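Local coordinates for dopamine N-acetyltransferase-like Protein (Tribolium castaneum, PDB 6V3T), which probably catalyses the transfer of acyl groups from acyl-CoA, including acetyl-CoA, to the amine of serotonin, at residues N105-I110 and Y205-K210. Sequence-based numbering, arbitrary orientation.
Sequences NVNKSI and YKVMTK
Y205 meets V106 where strand 204-211 packs against the C-terminal end of helix 94-108. Its bond to CB points toward the helix, and chi1 (151°) sets CG anti to the backbone N. CE2 does the touching: it lies 3.9 Å from V106 CG1, and CG2 of the same valine is about as near. The two side chains run alongside in opposite senses, and V106 CG1 approaches the ring obliquely. At the ring's far end, Y205 OH comes within 3.4 Å of N107 ND2, but the angle is poor for a hydrogen bond. That amide plane is turned 39° from the ring plane. N107 ND2 is instead hydrogen-bonded to D161 OD1 on strand 157-162 and to L103 O one turn back in its own helix. The side chain of Y205 also touches T163, which binds acetyl-CoA, and lies about 7 Å from the bound cofactor. An alanine in place of Y205 would probably leave V106 without its aromatic partner and open a gap between helix and strand. Two residues on, V207 also points toward the helix. Its CG2 packs 3.9 Å from V106 CG1 and 4.1 Å from N107 ND2. The other branch, CG1, lies 4.3 Å from I110 CD1, just past the helix. No hydrogen bond joins the segments, so the contact rests on apolar packing, while the two bonds from ND2 probably fix how the N107 amide is turned.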
loop_
_atom_site.group_PDB
_atom_site.type_symbol
_atom_site.label_atom_id
_atom_site.label_comp_id
_atom_site.label_asym_id
_atom_site.label_seq_id
_atom_site.Cartn_x
_atom_site.Cartn_y
_atom_site.Cartn_z
ATOM N N ASN A 105 -6.251 -4.672 11.886
ATOM C CA ASN A 105 -7.587 -4.801 12.530
ATOM C C ASN A 105 -8.672 -4.703 11.453
ATOM O O ASN A 105 -9.471 -5.648 11.331
ATOM C CB ASN A 105 -7.836 -3.754 13.616
ATOM C CG ASN A 105 -7.164 -4.099 14.926
ATOM O OD1 ASN A 105 -6.496 -5.126 15.034
ATOM N ND2 ASN A 105 -7.336 -3.246 15.922
ATOM N N VAL A 106 -8.686 -3.604 10.694
ATOM C CA VAL A 106 -9.705 -3.347 9.635
ATOM C C VAL A 106 -9.749 -4.564 8.707
ATOM O O VAL A 106 -10.857 -5.104 8.473
ATOM C CB VAL A 106 -9.415 -2.059 8.843
ATOM C CG1 VAL A 106 -10.318 -1.940 7.617
ATOM C CG2 VAL A 106 -9.540 -0.818 9.715
ATOM N N ASN A 107 -8.588 -4.969 8.189
ATOM C CA ASN A 107 -8.483 -6.112 7.251
ATOM C C ASN A 107 -9.074 -7.345 7.930
ATOM O O ASN A 107 -10.017 -7.938 7.372
ATOM C CB ASN A 107 -7.046 -6.332 6.788
ATOM C CG ASN A 107 -6.775 -5.654 5.464
ATOM O OD1 ASN A 107 -6.971 -6.257 4.412
ATOM N ND2 ASN A 107 -6.349 -4.401 5.506
ATOM N N LYS A 108 -8.568 -7.675 9.120
ATOM C CA LYS A 108 -9.016 -8.850 9.911
ATOM C C LYS A 108 -10.539 -8.789 10.093
ATOM O O LYS A 108 -11.189 -9.810 9.876
ATOM C CB LYS A 108 -8.241 -8.908 11.228
ATOM C CG LYS A 108 -8.421 -10.188 12.020
ATOM C CD LYS A 108 -9.427 -10.007 13.098
ATOM C CE LYS A 108 -10.252 -11.227 13.395
ATOM N NZ LYS A 108 -9.483 -12.215 14.175
ATOM N N SER A 109 -11.086 -7.608 10.379
ATOM C CA SER A 109 -12.517 -7.392 10.710
ATOM C C SER A 109 -13.422 -7.638 9.501
ATOM O O SER A 109 -14.634 -7.602 9.705
ATOM C CB SER A 109 -12.746 -6.014 11.274
ATOM O OG SER A 109 -12.744 -5.033 10.252
ATOM N N ILE A 110 -12.878 -7.831 8.293
ATOM C CA ILE A 110 -13.647 -8.344 7.111
ATOM C C ILE A 110 -12.865 -9.505 6.505
ATOM O O ILE A 110 -11.899 -9.257 5.785
ATOM C CB ILE A 110 -13.944 -7.266 6.047
ATOM C CG1 ILE A 110 -13.075 -6.012 6.199
ATOM C CG2 ILE A 110 -15.426 -6.924 6.031
ATOM C CD1 ILE A 110 -11.900 -5.960 5.250
ATOM N N TYR A 205 -10.215 6.108 5.064
ATOM C CA TYR A 205 -9.440 4.967 4.503
ATOM C C TYR A 205 -10.438 3.913 4.022
ATOM O O TYR A 205 -11.369 3.538 4.784
ATOM C CB TYR A 205 -8.459 4.435 5.553
ATOM C CG TYR A 205 -8.075 2.973 5.493
ATOM C CD1 TYR A 205 -7.486 2.412 4.369
ATOM C CD2 TYR A 205 -8.211 2.164 6.609
ATOM C CE1 TYR A 205 -7.092 1.078 4.340
ATOM C CE2 TYR A 205 -7.821 0.834 6.601
ATOM C CZ TYR A 205 -7.261 0.285 5.462
ATOM O OH TYR A 205 -6.888 -1.031 5.467
ATOM N N LYS A 206 -10.284 3.499 2.766
ATOM C CA LYS A 206 -11.117 2.452 2.147
ATOM C C LYS A 206 -10.237 1.255 1.855
ATOM O O LYS A 206 -9.155 1.457 1.269
ATOM C CB LYS A 206 -11.716 2.924 0.829
ATOM C CG LYS A 206 -12.952 3.793 0.946
ATOM C CD LYS A 206 -13.286 4.415 -0.378
ATOM C CE LYS A 206 -14.663 5.020 -0.440
ATOM N NZ LYS A 206 -14.969 5.409 -1.831
ATOM N N VAL A 207 -10.690 0.071 2.261
ATOM C CA VAL A 207 -10.265 -1.218 1.655
ATOM C C VAL A 207 -11.126 -1.413 0.405
ATOM O O VAL A 207 -12.354 -1.280 0.504
ATOM C CB VAL A 207 -10.363 -2.387 2.652
ATOM C CG1 VAL A 207 -10.112 -3.729 1.984
ATOM C CG2 VAL A 207 -9.392 -2.196 3.803
ATOM N N MET A 208 -10.475 -1.642 -0.734
ATOM C CA MET A 208 -11.115 -1.697 -2.068
ATOM C C MET A 208 -10.623 -2.949 -2.784
ATOM O O MET A 208 -9.517 -3.413 -2.497
ATOM C CB MET A 208 -10.789 -0.449 -2.893
ATOM C CG MET A 208 -11.139 0.839 -2.167
ATOM S SD MET A 208 -10.951 2.346 -3.152
ATOM C CE MET A 208 -12.474 2.295 -4.105
ATOM N N THR A 209 -11.440 -3.453 -3.695
ATOM C CA THR A 209 -11.413 -4.852 -4.159
ATOM C C THR A 209 -11.975 -4.927 -5.577
ATOM O O THR A 209 -12.965 -4.222 -5.858
ATOM C CB THR A 209 -12.205 -5.712 -3.173
ATOM O OG1 THR A 209 -11.220 -6.283 -2.314
ATOM C CG2 THR A 209 -13.056 -6.777 -3.833
ATOM N N LYS A 210 -11.379 -5.774 -6.414
ATOM C CA LYS A 210 -11.976 -6.193 -7.697
ATOM C C LYS A 210 -11.738 -7.682 -7.885
ATOM O O LYS A 210 -10.666 -8.163 -7.463
ATOM C CB LYS A 210 -11.377 -5.405 -8.858
ATOM C CG LYS A 210 -12.302 -5.298 -10.061
ATOM C CD LYS A 210 -11.631 -4.722 -11.273
ATOM C CE LYS A 210 -12.503 -4.772 -12.508
ATOM N NZ LYS A 210 -11.681 -5.038 -13.712
#